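Local atomic coordinates of myosin-17 (Arabidopsis thaliana, PDB entry 7KFL), a protein that belongs to the class XI myosin motors of plants and, through the globular tail seen in this structure, probably recognises and binds cargo. Residues Ala152-Phe155 / Lys156-Thr160; Thr160-Leu163 / Glu164-Tyr167; Asn227-Ala231 / Asn232-Pro236; Thr365-Asn369 / Asn370-Ser374. All coordinates share one frame; numbering follows the deposited sequence.

All four contacts are local, each joining residues a few positions apart in one chain. Contacts 1 and 2 are successive turns of helix 150-186, share Thr160 and have centres 11 Å apart. Contact 3 ends helix 205-231; its nearest atoms are about 7 Å from those of contact 2, without touching, and both lean on helices 71-89 and 236-260. Contact 4, at the end of helix 354-369, stands alone: its centre is 46 Å from that of contact 3, across the chain's centre. Contacts 3 and 4 close their helices with the same device, a Schellman motif, one built into the fold and the other on the surface.

Contact 1: residues Ala152-Phe155 / Lys156-Thr160; sequences ALLF and KQQLT
Ala152 and Lys156 make the first rung considered here, Lys156 N lying 3.2 Å from Ala152 O with an N-H...O angle of 160°. One residue on, Leu153 O receives only a weak bond from Gln157 N, 3.3 Å away. Leu154 brings the first real side-chain contact. With its CG anti to the backbone N (chi1 -179°), the branch runs forward along the helix surface to the Gln158 amide, and Leu154 CG and Leu154 CD2 each lie 3.6 Å from Gln158 NE2. This is van der Waals contact of an aliphatic fork with an amide end, the two chains slanting across each other. In the backbone, Leu154 O accepts Gln158 N at 2.8 Å. Shortening Gln158 to an alanine here would probably leave the Leu154 fork without the amide it lies against and freer to turn. Phe155 O is reached by Leu159 N at 2.7 Å, while the Phe155 ring and Leu159 point the same way, Phe155 CZ being 4.1 Å from Leu159 CD2. Further on, Thr160 OG1 bonds Lys156 O at 2.7 Å, from the face of that carbonyl opposite the one used by Thr160 N. The apolar side beds into two helices: the Phe155 ring meets that of Phe54 and touches Ile57 and Ile58 of helix 53-65, whereas Leu159 rests on Leu84 of helix 71-89.

Contact 2: residues Thr160-Leu163 / Glu164-Tyr167; sequences TAFL and EKIY
Ile166 packs closely back onto Phe162, and it does so against the backbone rather than the ring. Ile166 N bonds Phe162 O at 2.8 Å, with an N-H...O angle of 162°. The torsion that sets CG1 beside its own backbone N (chi1 -72°) lays the ethyl arm along the same carbonyl, Ile166 CG1 being 3.2 Å from Phe162 O. Next to it, Tyr167 N bonds Leu163 O at 2.9 Å and Tyr167 CB comes to 3.3 Å from Leu163 O, while the ring of Tyr167 leads off away from the turn. These short approaches to the carbonyls mark the tight part; Leu163, Ile166 and Tyr167 are also buried in the fold.

The two flanks are slacker. On one, Phe162 and Lys165 barely meet: Phe162 CE2 is 4.5 Å from Lys165 CD, in an oblique approach, and the ammonium continues to a long, weak ion pair with Glu66. On the other, Thr160 and Glu164 run side by side, but Thr160 CG2 is what faces Glu164 OE2, at 3.6 Å, a methyl beside a carboxylate; the Thr160 hydroxyl is spent on Lys156 O. Their firm link is in the backbone, Glu164 N to Thr160 O at 3.1 Å.

Leu163 touches Leu78 and Leu238, and Ile166 touches Ile61, so the buried face is wedged between helices 71-89, 236-260 and 53-65. An apolar face with polar flanks is the mark of an amphipathic helix in a helical bundle, consistent with the mostly helical globular tails of class V and XI myosins.

Contact 3: residues Asn227-Ala231 / Asn232-Pro236; sequences NLMKA and NNAPP
Asn232 folds its amide back beside Leu228, the two side chains pointing the same way, with Asn232 ND2 3.9 Å from Leu228 CD1. The polar gain is a bond from Asn232 ND2 to Leu228 O of 3.0 Å, the nitrogen meeting the oxygen almost head-on at a C=O...N angle of 163°. Setting CG beside the backbone N (chi1 -84°) turns the amide toward this carbonyl, which also takes a weak bond from Asn232 N at 3.4 Å. Since Asn232 OD1 bonds the hydroxyl of Tyr25, both ends of the amide are held and its rotation is fixed. A leucine in its place would probably leave Leu228 O with little more than the weak backbone bond and Tyr25 without its carbonyl mate.

The chain then stops the helix by a Schellman motif. Asn233, with phi at 46°, is the C-prime residue. Ala234 N reaches back to Met229 O at 2.8 Å, a near-straight bond, and Asn233 N makes a weaker one to Lys230 O at 3.1 Å. The motif's apolar pair, expected between C3 and C-double-prime, is present as well: Met229 CB meets Ala234 CB at 3.8 Å.

Around this turn, Met229 and Ala234 both rest on Val239 of helix 236-260, for which Pro235 is the N-cap residue. On the other flank Leu228 touches Asn71 and Ala75 of helix 71-89, and Asn232 O bonds the Ser79 hydroxyl, so the turn carries the chain from helix 205-231 into helix 236-260 alongside helix 71-89.

Contact 4: residues Thr365-Asn369 / Asn370-Ser374; sequences TEDSN and NAVSS
Asp367 and Val372 close a Schellman motif at the C-terminal end of helix 354-369, a surface turn where the chain enters the loop leading toward helix 388-393. Two features support the assignment. Ala371 leaves helical geometry with a positive phi of 56°, and two backbone bonds run back into the last turn: Val372 N to Asp367 O at 3.2 Å, with an N-H...O angle of 149°, and Ala371 N to Ser368 O, also at 3.2 Å. The second N-H points fairly straight, but its donor stands above the carbonyl plane, 70° out of it, off the lone pairs.

The bonding just before the turn is weak: Asn370 N divides itself between Asp367 O at 3.3 Å and Glu366 O at 3.5 Å. Side chains add little. Val372 CB passes 3.6 Å from Asp367 O, while the place where such a motif often sets an apolar pair is taken here by a carboxylate, Asp367 OD2 lying 4.4 Å from Val372 CG1. Held mainly by its backbone, the contact has its centre 33 Å from the centre of the chain, and Ser368, Asn370, Ala371 and Val372 also touch a crystal neighbour, which may help to fix its shape.

With CG beside its backbone N, Asn370 OD1 as modelled lies 3.3 Å from Glu366 O, acceptor against acceptor; no bond forms in this orientation, and the flip of the amide is uncertain.

Contact 1: residues Ala152-Phe155 / Lys156-Thr160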
ATOM      1  N   ALA A 152      26.499   1.968 -13.781  1.00 54.21           N
ATOM      2  CA  ALA A 152      25.159   2.489 -14.141  1.00 52.93           C
ATOM      3  C   ALA A 152      24.087   1.404 -13.969  1.00 52.17           C
ATOM      4  O   ALA A 152      22.977   1.748 -13.521  1.00 52.42           O
ATOM      5  CB  ALA A 152      25.180   3.016 -15.554  1.00 53.44           C
ATOM      6  N   LEU A 153      24.395   0.154 -14.327  1.00 52.14           N
ATOM      7  CA  LEU A 153      23.451  -0.995 -14.223  1.00 51.85           C
ATOM      8  C   LEU A 153      23.223  -1.335 -12.747  1.00 52.10           C
ATOM      9  O   LEU A 153      22.077  -1.694 -12.399  1.00 52.10           O
ATOM     10  CB  LEU A 153      24.012  -2.200 -14.985  1.00 51.98           C
ATOM     11  CG  LEU A 153      24.174  -2.015 -16.494  1.00 52.50           C
ATOM     12  CD1 LEU A 153      24.891  -3.209 -17.105  1.00 52.86           C
ATOM     13  CD2 LEU A 153      22.830  -1.795 -17.174  1.00 52.50           C
ATOM     14  N   LEU A 154      24.271  -1.229 -11.921  1.00 52.09           N
ATOM     15  CA  LEU A 154      24.196  -1.432 -10.448  1.00 52.39           C
ATOM     16  C   LEU A 154      23.312  -0.343  -9.835  1.00 52.82           C
ATOM     17  O   LEU A 154      22.561  -0.656  -8.890  1.00 53.77           O
ATOM     18  CB  LEU A 154      25.603  -1.388  -9.843  1.00 52.48           C
ATOM     19  CG  LEU A 154      25.675  -1.613  -8.331  1.00 51.97           C
ATOM     20  CD1 LEU A 154      25.245  -3.026  -7.971  1.00 51.93           C
ATOM     21  CD2 LEU A 154      27.071  -1.332  -7.798  1.00 52.20           C
ATOM     22  N   PHE A 155      23.413   0.887 -10.350  1.00 52.92           N
ATOM     23  CA  PHE A 155      22.675   2.079  -9.853  1.00 52.50           C
ATOM     24  C   PHE A 155      21.170   1.890 -10.072  1.00 52.72           C
ATOM     25  O   PHE A 155      20.397   2.165  -9.132  1.00 53.45           O
ATOM     26  CB  PHE A 155      23.163   3.356 -10.538  1.00 52.23           C
ATOM     27  CG  PHE A 155      22.372   4.585 -10.172  1.00 52.34           C
ATOM     28  CD1 PHE A 155      22.385   5.075  -8.874  1.00 52.04           C
ATOM     29  CD2 PHE A 155      21.604   5.247 -11.119  1.00 52.05           C
ATOM     30  CE1 PHE A 155      21.652   6.203  -8.536  1.00 51.81           C
ATOM     31  CE2 PHE A 155      20.875   6.374 -10.779  1.00 51.39           C
ATOM     32  CZ  PHE A 155      20.898   6.851  -9.489  1.00 51.16           C
ATOM     33  N   LYS A 156      20.765   1.452 -11.270  1.00 52.61           N
ATOM     34  CA  LYS A 156      19.343   1.165 -11.606  1.00 52.32           C
ATOM     35  C   LYS A 156      18.800   0.130 -10.613  1.00 51.81           C
ATOM     36  O   LYS A 156      17.684   0.321 -10.107  1.00 51.82           O
ATOM     37  CB  LYS A 156      19.210   0.680 -13.054  1.00 52.60           C
ATOM     38  CG  LYS A 156      17.821   0.184 -13.434  1.00 53.30           C
ATOM     39  CD  LYS A 156      17.547   0.222 -14.921  1.00 54.35           C
ATOM     40  CE  LYS A 156      16.481  -0.764 -15.350  1.00 55.41           C
ATOM     41  NZ  LYS A 156      17.016  -2.145 -15.437  1.00 56.12           N
ATOM     42  N   GLN A 157      19.585  -0.917 -10.343  1.00 52.42           N
ATOM     43  CA  GLN A 157      19.254  -2.010  -9.393  1.00 52.29           C
ATOM     44  C   GLN A 157      19.169  -1.447  -7.967  1.00 51.99           C
ATOM     45  O   GLN A 157      18.193  -1.777  -7.266  1.00 52.77           O
ATOM     46  CB  GLN A 157      20.297  -3.119  -9.525  1.00 53.24           C
ATOM     47  CG  GLN A 157      20.236  -4.172  -8.429  1.00 54.53           C
ATOM     48  CD  GLN A 157      21.257  -5.255  -8.674  1.00 55.90           C
ATOM     49  OE1 GLN A 157      21.369  -5.786  -9.780  1.00 56.96           O
ATOM     50  NE2 GLN A 157      22.019  -5.587  -7.643  1.00 56.07           N
ATOM     51  N   GLN A 158      20.146  -0.633  -7.554  1.00 50.90           N
ATOM     52  CA  GLN A 158      20.190  -0.004  -6.205  1.00 50.74           C
ATOM     53  C   GLN A 158      19.029   0.991  -6.056  1.00 50.29           C
ATOM     54  O   GLN A 158      18.401   1.006  -4.976  1.00 50.89           O
ATOM     55  CB  GLN A 158      21.540   0.675  -5.962  1.00 51.16           C
ATOM     56  CG  GLN A 158      22.650  -0.300  -5.591  1.00 51.70           C
ATOM     57  CD  GLN A 158      23.966   0.382  -5.300  1.00 51.64           C
ATOM     58  OE1 GLN A 158      24.072   1.604  -5.297  1.00 52.43           O
ATOM     59  NE2 GLN A 158      24.988  -0.415  -5.042  1.00 52.04           N
ATOM     60  N   LEU A 159      18.743   1.787  -7.092  1.00 49.15           N
ATOM     61  CA  LEU A 159      17.652   2.801  -7.068  1.00 48.44           C
ATOM     62  C   LEU A 159      16.290   2.096  -7.022  1.00 48.15           C
ATOM     63  O   LEU A 159      15.402   2.585  -6.289  1.00 49.11           O
ATOM     64  CB  LEU A 159      17.760   3.721  -8.288  1.00 48.10           C
ATOM     65  CG  LEU A 159      16.787   4.901  -8.310  1.00 47.52           C
ATOM     66  CD1 LEU A 159      16.963   5.786  -7.085  1.00 47.45           C
ATOM     67  CD2 LEU A 159      16.957   5.721  -9.579  1.00 47.72           C
ATOM     68  N   THR A 160      16.128   1.006  -7.782  1.00 47.36           N
ATOM     69  CA  THR A 160      14.934   0.117  -7.749  1.00 47.07           C
ATOM     70  C   THR A 160      14.694  -0.332  -6.302  1.00 46.37           C
ATOM     71  O   THR A 160      13.561  -0.167  -5.814  1.00 45.22           O
ATOM     72  CB  THR A 160      15.098  -1.071  -8.708  1.00 47.74           C
ATOM     73  OG1 THR A 160      15.097  -0.562 -10.042  1.00 48.58           O
ATOM     74  CG2 THR A 160      14.009  -2.114  -8.575  1.00 47.79           C
TER

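Contact 2: residues Thr160-Leu163 / Glu164-Tyr167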
ATOM      1  N   THR A 160      16.128   1.006  -7.782  1.00 47.36           N
ATOM      2  CA  THR A 160      14.934   0.117  -7.749  1.00 47.07           C
ATOM      3  C   THR A 160      14.694  -0.332  -6.302  1.00 46.37           C
ATOM      4  O   THR A 160      13.561  -0.167  -5.814  1.00 45.22           O
ATOM      5  CB  THR A 160      15.098  -1.071  -8.708  1.00 47.74           C
ATOM      6  OG1 THR A 160      15.097  -0.562 -10.042  1.00 48.58           O
ATOM      7  CG2 THR A 160      14.009  -2.114  -8.575  1.00 47.79           C
ATOM      8  N   ALA A 161      15.732  -0.856  -5.643  1.00 46.81           N
ATOM      9  CA  ALA A 161      15.680  -1.365  -4.251  1.00 47.81           C
ATOM     10  C   ALA A 161      15.230  -0.248  -3.300  1.00 48.40           C
ATOM     11  O   ALA A 161      14.484  -0.549  -2.354  1.00 49.49           O
ATOM     12  CB  ALA A 161      17.018  -1.933  -3.845  1.00 47.80           C
ATOM     13  N   PHE A 162      15.648   0.996  -3.544  1.00 49.66           N
ATOM     14  CA  PHE A 162      15.317   2.161  -2.679  1.00 50.50           C
ATOM     15  C   PHE A 162      13.870   2.613  -2.923  1.00 49.89           C
ATOM     16  O   PHE A 162      13.218   3.021  -1.946  1.00 49.48           O
ATOM     17  CB  PHE A 162      16.347   3.280  -2.846  1.00 51.45           C
ATOM     18  CG  PHE A 162      17.381   3.276  -1.751  1.00 53.02           C
ATOM     19  CD1 PHE A 162      18.516   2.485  -1.844  1.00 54.45           C
ATOM     20  CD2 PHE A 162      17.187   4.016  -0.595  1.00 54.02           C
ATOM     21  CE1 PHE A 162      19.452   2.462  -0.821  1.00 54.99           C
ATOM     22  CE2 PHE A 162      18.125   3.994   0.426  1.00 54.75           C
ATOM     23  CZ  PHE A 162      19.255   3.215   0.313  1.00 55.07           C
ATOM     24  N   LEU A 163      13.373   2.532  -4.161  1.00 49.55           N
ATOM     25  CA  LEU A 163      11.945   2.802  -4.481  1.00 49.46           C
ATOM     26  C   LEU A 163      11.060   1.830  -3.691  1.00 49.95           C
ATOM     27  O   LEU A 163      10.063   2.284  -3.096  1.00 50.88           O
ATOM     28  CB  LEU A 163      11.706   2.658  -5.988  1.00 49.51           C
ATOM     29  CG  LEU A 163      10.250   2.798  -6.436  1.00 49.74           C
ATOM     30  CD1 LEU A 163       9.677   4.142  -6.018  1.00 49.93           C
ATOM     31  CD2 LEU A 163      10.118   2.616  -7.938  1.00 50.03           C
ATOM     32  N   GLU A 164      11.416   0.545  -3.694  1.00 50.57           N
ATOM     33  CA  GLU A 164      10.682  -0.535  -2.982  1.00 50.66           C
ATOM     34  C   GLU A 164      10.733  -0.272  -1.473  1.00 50.27           C
ATOM     35  O   GLU A 164       9.687  -0.420  -0.821  1.00 51.78           O
ATOM     36  CB  GLU A 164      11.262  -1.898  -3.357  1.00 51.96           C
ATOM     37  CG  GLU A 164      10.919  -2.313  -4.779  1.00 52.99           C
ATOM     38  CD  GLU A 164      11.703  -3.490  -5.333  1.00 53.98           C
ATOM     39  OE1 GLU A 164      12.486  -4.096  -4.572  1.00 54.86           O
ATOM     40  OE2 GLU A 164      11.531  -3.793  -6.531  1.00 54.91           O
ATOM     41  N   LYS A 165      11.897   0.124  -0.948  1.00 49.93           N
ATOM     42  CA  LYS A 165      12.102   0.450   0.490  1.00 50.29           C
ATOM     43  C   LYS A 165      11.239   1.656   0.880  1.00 50.10           C
ATOM     44  O   LYS A 165      10.555   1.587   1.921  1.00 51.08           O
ATOM     45  CB  LYS A 165      13.578   0.742   0.773  1.00 51.14           C
ATOM     46  CG  LYS A 165      13.887   1.206   2.188  1.00 51.54           C
ATOM     47  CD  LYS A 165      15.364   1.177   2.511  1.00 52.85           C
ATOM     48  CE  LYS A 165      15.706   1.890   3.803  1.00 53.70           C
ATOM     49  NZ  LYS A 165      15.181   1.169   4.985  1.00 54.01           N
ATOM     50  N   ILE A 166      11.291   2.724   0.081  1.00 49.33           N
ATOM     51  CA  ILE A 166      10.535   3.989   0.319  1.00 49.17           C
ATOM     52  C   ILE A 166       9.034   3.671   0.281  1.00 49.14           C
ATOM     53  O   ILE A 166       8.346   3.978   1.273  1.00 49.14           O
ATOM     54  CB  ILE A 166      10.959   5.082  -0.687  1.00 48.39           C
ATOM     55  CG1 ILE A 166      12.358   5.612  -0.360  1.00 48.38           C
ATOM     56  CG2 ILE A 166       9.936   6.208  -0.746  1.00 48.15           C
ATOM     57  CD1 ILE A 166      13.041   6.315  -1.513  1.00 48.62           C
ATOM     58  N   TYR A 167       8.552   3.053  -0.803  1.00 49.01           N
ATOM     59  CA  TYR A 167       7.151   2.574  -0.950  1.00 48.63           C
ATOM     60  C   TYR A 167       6.736   1.808   0.312  1.00 49.04           C
ATOM     61  O   TYR A 167       5.654   2.087   0.859  1.00 49.67           O
ATOM     62  CB  TYR A 167       6.995   1.668  -2.173  1.00 48.17           C
ATOM     63  CG  TYR A 167       5.676   0.941  -2.235  1.00 47.96           C
ATOM     64  CD1 TYR A 167       5.498  -0.280  -1.604  1.00 47.68           C
ATOM     65  CD2 TYR A 167       4.596   1.480  -2.914  1.00 48.41           C
ATOM     66  CE1 TYR A 167       4.287  -0.951  -1.654  1.00 47.74           C
ATOM     67  CE2 TYR A 167       3.379   0.819  -2.978  1.00 48.35           C
ATOM     68  CZ  TYR A 167       3.222  -0.399  -2.343  1.00 47.83           C
ATOM     69  OH  TYR A 167       2.019  -1.040  -2.400  1.00 47.82           O
TER

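Contact 3: residues Asn227-Ala231 / Asn232-Pro236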
ATOM      1  N   ASN A 227      -3.258  12.978   0.195  1.00 50.78           N
ATOM      2  CA  ASN A 227      -3.014  14.404  -0.159  1.00 51.51           C
ATOM      3  C   ASN A 227      -1.505  14.685  -0.182  1.00 51.77           C
ATOM      4  O   ASN A 227      -1.074  15.509  -1.017  1.00 51.51           O
ATOM      5  CB  ASN A 227      -3.749  15.356   0.789  1.00 51.65           C
ATOM      6  CG  ASN A 227      -5.256  15.284   0.650  1.00 51.69           C
ATOM      7  OD1 ASN A 227      -5.778  15.125  -0.450  1.00 51.46           O
ATOM      8  ND2 ASN A 227      -5.966  15.405   1.760  1.00 52.21           N
ATOM      9  N   LEU A 228      -0.739  14.026   0.697  1.00 51.53           N
ATOM     10  CA  LEU A 228       0.740  14.164   0.807  1.00 51.29           C
ATOM     11  C   LEU A 228       1.411  13.605  -0.453  1.00 51.75           C
ATOM     12  O   LEU A 228       2.468  14.137  -0.848  1.00 52.23           O
ATOM     13  CB  LEU A 228       1.223  13.419   2.055  1.00 50.73           C
ATOM     14  CG  LEU A 228       2.738  13.349   2.243  1.00 50.29           C
ATOM     15  CD1 LEU A 228       3.342  14.741   2.352  1.00 50.70           C
ATOM     16  CD2 LEU A 228       3.090  12.520   3.466  1.00 50.29           C
ATOM     17  N   MET A 229       0.837  12.553  -1.039  1.00 52.30           N
ATOM     18  CA  MET A 229       1.374  11.890  -2.255  1.00 52.90           C
ATOM     19  C   MET A 229       0.852  12.610  -3.504  1.00 53.34           C
ATOM     20  O   MET A 229       1.558  12.584  -4.527  1.00 54.30           O
ATOM     21  CB  MET A 229       0.984  10.411  -2.284  1.00 53.68           C
ATOM     22  CG  MET A 229       1.751   9.585  -1.263  1.00 54.17           C
ATOM     23  SD  MET A 229       1.438   7.813  -1.408  1.00 55.70           S
ATOM     24  CE  MET A 229      -0.284   7.737  -0.921  1.00 55.83           C
ATOM     25  N   LYS A 230      -0.321  13.242  -3.418  1.00 53.94           N
ATOM     26  CA  LYS A 230      -0.892  14.080  -4.507  1.00 54.69           C
ATOM     27  C   LYS A 230      -0.095  15.388  -4.603  1.00 54.20           C
ATOM     28  O   LYS A 230       0.176  15.826  -5.739  1.00 54.57           O
ATOM     29  CB  LYS A 230      -2.387  14.318  -4.270  1.00 56.10           C
ATOM     30  CG  LYS A 230      -3.264  13.098  -4.516  1.00 57.07           C
ATOM     31  CD  LYS A 230      -4.721  13.314  -4.184  1.00 58.38           C
ATOM     32  CE  LYS A 230      -5.418  14.215  -5.180  1.00 60.07           C
ATOM     33  NZ  LYS A 230      -6.886  14.232  -4.967  1.00 61.28           N
ATOM     34  N   ALA A 231       0.286  15.963  -3.455  1.00 53.06           N
ATOM     35  CA  ALA A 231       1.119  17.184  -3.335  1.00 52.31           C
ATOM     36  C   ALA A 231       2.504  16.939  -3.941  1.00 51.81           C
ATOM     37  O   ALA A 231       3.081  17.897  -4.491  1.00 52.63           O
ATOM     38  CB  ALA A 231       1.237  17.593  -1.887  1.00 52.39           C
ATOM     39  N   ASN A 232       3.010  15.706  -3.824  1.00 50.70           N
ATOM     40  CA  ASN A 232       4.342  15.274  -4.328  1.00 49.51           C
ATOM     41  C   ASN A 232       4.189  14.605  -5.700  1.00 50.11           C
ATOM     42  O   ASN A 232       5.169  13.995  -6.167  1.00 49.95           O
ATOM     43  CB  ASN A 232       5.042  14.366  -3.314  1.00 48.28           C
ATOM     44  CG  ASN A 232       5.780  15.148  -2.251  1.00 47.82           C
ATOM     45  OD1 ASN A 232       6.787  15.787  -2.543  1.00 47.95           O
ATOM     46  ND2 ASN A 232       5.294  15.113  -1.020  1.00 47.35           N
ATOM     47  N   ASN A 233       3.015  14.732  -6.331  1.00 51.20           N
ATOM     48  CA  ASN A 233       2.714  14.209  -7.693  1.00 52.14           C
ATOM     49  C   ASN A 233       3.227  12.771  -7.826  1.00 52.32           C
ATOM     50  O   ASN A 233       3.824  12.443  -8.871  1.00 51.83           O
ATOM     51  CB  ASN A 233       3.282  15.131  -8.774  1.00 52.58           C
ATOM     52  CG  ASN A 233       2.490  16.414  -8.899  1.00 53.33           C
ATOM     53  OD1 ASN A 233       1.394  16.415  -9.453  1.00 54.15           O
ATOM     54  ND2 ASN A 233       3.028  17.506  -8.380  1.00 53.76           N
ATOM     55  N   ALA A 234       2.995  11.947  -6.801  1.00 53.18           N
ATOM     56  CA  ALA A 234       3.259  10.491  -6.814  1.00 53.53           C
ATOM     57  C   ALA A 234       2.424   9.868  -7.928  1.00 54.71           C
ATOM     58  O   ALA A 234       1.234  10.160  -8.031  1.00 55.43           O
ATOM     59  CB  ALA A 234       2.928   9.890  -5.470  1.00 52.96           C
ATOM     60  N   PRO A 235       3.009   9.019  -8.806  1.00 55.11           N
ATOM     61  CA  PRO A 235       2.265   8.446  -9.928  1.00 55.41           C
ATOM     62  C   PRO A 235       1.053   7.664  -9.426  1.00 55.70           C
ATOM     63  O   PRO A 235       1.203   6.753  -8.615  1.00 55.11           O
ATOM     64  CB  PRO A 235       3.280   7.539 -10.642  1.00 54.99           C
ATOM     65  CG  PRO A 235       4.374   7.303  -9.618  1.00 54.33           C
ATOM     66  CD  PRO A 235       4.402   8.550  -8.761  1.00 54.24           C
ATOM     67  N   PRO A 236      -0.180   8.005  -9.873  1.00 56.81           N
ATOM     68  CA  PRO A 236      -1.396   7.392  -9.333  1.00 57.07           C
ATOM     69  C   PRO A 236      -1.306   5.865  -9.167  1.00 57.37           C
ATOM     70  O   PRO A 236      -1.789   5.361  -8.169  1.00 57.57           O
ATOM     71  CB  PRO A 236      -2.459   7.766 -10.376  1.00 57.42           C
ATOM     72  CG  PRO A 236      -1.983   9.091 -10.927  1.00 57.69           C
ATOM     73  CD  PRO A 236      -0.471   8.997 -10.922  1.00 57.21           C
TER

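Contact 4: residues Thr365-Asn369 / Asn370-Ser374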
ATOM      1  N   THR A 365     -14.338 -32.167   7.812  1.00 96.25           N
ATOM      2  CA  THR A 365     -13.717 -33.511   7.988  1.00 97.34           C
ATOM      3  C   THR A 365     -13.379 -34.099   6.610  1.00 97.68           C
ATOM      4  O   THR A 365     -12.346 -34.787   6.514  1.00 97.12           O
ATOM      5  CB  THR A 365     -14.607 -34.440   8.825  1.00 97.99           C
ATOM      6  OG1 THR A 365     -15.926 -34.404   8.282  1.00 98.61           O
ATOM      7  CG2 THR A 365     -14.645 -34.057  10.288  1.00 97.67           C
ATOM      8  N   GLU A 366     -14.216 -33.836   5.597  1.00 98.68           N
ATOM      9  CA  GLU A 366     -13.951 -34.167   4.167  1.00100.49           C
ATOM     10  C   GLU A 366     -12.619 -33.531   3.750  1.00100.33           C
ATOM     11  O   GLU A 366     -11.736 -34.269   3.265  1.00101.43           O
ATOM     12  CB  GLU A 366     -15.098 -33.675   3.275  1.00101.54           C
ATOM     13  CG  GLU A 366     -14.754 -33.599   1.792  1.00102.64           C
ATOM     14  CD  GLU A 366     -15.353 -32.417   1.045  1.00102.56           C
ATOM     15  OE1 GLU A 366     -14.701 -31.927   0.099  1.00101.58           O
ATOM     16  OE2 GLU A 366     -16.470 -31.989   1.404  1.00102.71           O
ATOM     17  N   ASP A 367     -12.496 -32.211   3.929  1.00 98.66           N
ATOM     18  CA  ASP A 367     -11.290 -31.411   3.582  1.00 97.31           C
ATOM     19  C   ASP A 367     -10.101 -31.874   4.433  1.00 97.21           C
ATOM     20  O   ASP A 367      -8.986 -31.948   3.883  1.00 98.25           O
ATOM     21  CB  ASP A 367     -11.546 -29.909   3.745  1.00 96.18           C
ATOM     22  CG  ASP A 367     -12.261 -29.272   2.566  1.00 96.23           C
ATOM     23  OD1 ASP A 367     -12.928 -30.009   1.812  1.00 97.03           O
ATOM     24  OD2 ASP A 367     -12.140 -28.041   2.406  1.00 95.89           O
ATOM     25  N   SER A 368     -10.330 -32.175   5.716  1.00 96.70           N
ATOM     26  CA  SER A 368      -9.300 -32.648   6.680  1.00 96.80           C
ATOM     27  C   SER A 368      -8.728 -34.000   6.233  1.00 98.51           C
ATOM     28  O   SER A 368      -7.508 -34.202   6.394  1.00 99.40           O
ATOM     29  CB  SER A 368      -9.858 -32.734   8.078  1.00 96.61           C
ATOM     30  OG  SER A 368      -8.855 -33.136   8.999  1.00 97.06           O
ATOM     31  N   ASN A 369      -9.577 -34.888   5.701  1.00 99.29           N
ATOM     32  CA  ASN A 369      -9.200 -36.257   5.251  1.00100.25           C
ATOM     33  C   ASN A 369      -8.248 -36.183   4.049  1.00 99.15           C
ATOM     34  O   ASN A 369      -7.419 -37.103   3.913  1.00 99.15           O
ATOM     35  CB  ASN A 369     -10.428 -37.109   4.907  1.00101.58           C
ATOM     36  CG  ASN A 369     -11.149 -37.650   6.124  1.00102.19           C
ATOM     37  OD1 ASN A 369     -10.580 -37.730   7.211  1.00102.41           O
ATOM     38  ND2 ASN A 369     -12.404 -38.035   5.951  1.00102.24           N
ATOM     39  N   ASN A 370      -8.364 -35.140   3.219  1.00 97.60           N
ATOM     40  CA  ASN A 370      -7.563 -34.948   1.977  1.00 96.86           C
ATOM     41  C   ASN A 370      -6.319 -34.093   2.262  1.00 95.78           C
ATOM     42  O   ASN A 370      -5.600 -33.766   1.293  1.00 95.95           O
ATOM     43  CB  ASN A 370      -8.405 -34.316   0.865  1.00 96.34           C
ATOM     44  CG  ASN A 370      -9.623 -35.139   0.510  1.00 97.50           C
ATOM     45  OD1 ASN A 370      -9.967 -36.083   1.219  1.00 98.20           O
ATOM     46  ND2 ASN A 370     -10.283 -34.792  -0.583  1.00 97.94           N
ATOM     47  N   ALA A 371      -6.077 -33.743   3.534  1.00 93.95           N
ATOM     48  CA  ALA A 371      -4.952 -32.896   4.000  1.00 91.99           C
ATOM     49  C   ALA A 371      -4.970 -31.542   3.275  1.00 89.47           C
ATOM     50  O   ALA A 371      -3.906 -30.899   3.187  1.00 88.57           O
ATOM     51  CB  ALA A 371      -3.644 -33.624   3.798  1.00 92.56           C
ATOM     52  N   VAL A 372      -6.145 -31.118   2.801  1.00 87.47           N
ATOM     53  CA  VAL A 372      -6.349 -29.847   2.046  1.00 85.31           C
ATOM     54  C   VAL A 372      -6.372 -28.694   3.054  1.00 82.57           C
ATOM     55  O   VAL A 372      -7.345 -28.611   3.824  1.00 82.69           O
ATOM     56  CB  VAL A 372      -7.640 -29.895   1.206  1.00 85.81           C
ATOM     57  CG1 VAL A 372      -8.061 -28.516   0.719  1.00 85.17           C
ATOM     58  CG2 VAL A 372      -7.506 -30.856   0.034  1.00 87.54           C
ATOM     59  N   SER A 373      -5.329 -27.857   3.053  1.00 80.01           N
ATOM     60  CA  SER A 373      -5.230 -26.625   3.878  1.00 77.65           C
ATOM     61  C   SER A 373      -6.323 -25.646   3.439  1.00 75.46           C
ATOM     62  O   SER A 373      -6.275 -25.194   2.279  1.00 75.78           O
ATOM     63  CB  SER A 373      -3.863 -25.999   3.775  1.00 77.39           C
ATOM     64  OG  SER A 373      -2.858 -26.900   4.214  1.00 79.12           O
ATOM     65  N   SER A 374      -7.283 -25.363   4.325  1.00 72.63           N
ATOM     66  CA  SER A 374      -8.397 -24.408   4.098  1.00 70.43           C
ATOM     67  C   SER A 374      -8.065 -23.075   4.774  1.00 66.36           C
ATOM     68  O   SER A 374      -7.329 -23.084   5.783  1.00 65.52           O
ATOM     69  CB  SER A 374      -9.711 -24.970   4.587  1.00 71.93           C
ATOM     70  OG  SER A 374      -9.667 -25.242   5.982  1.00 73.11           O
TER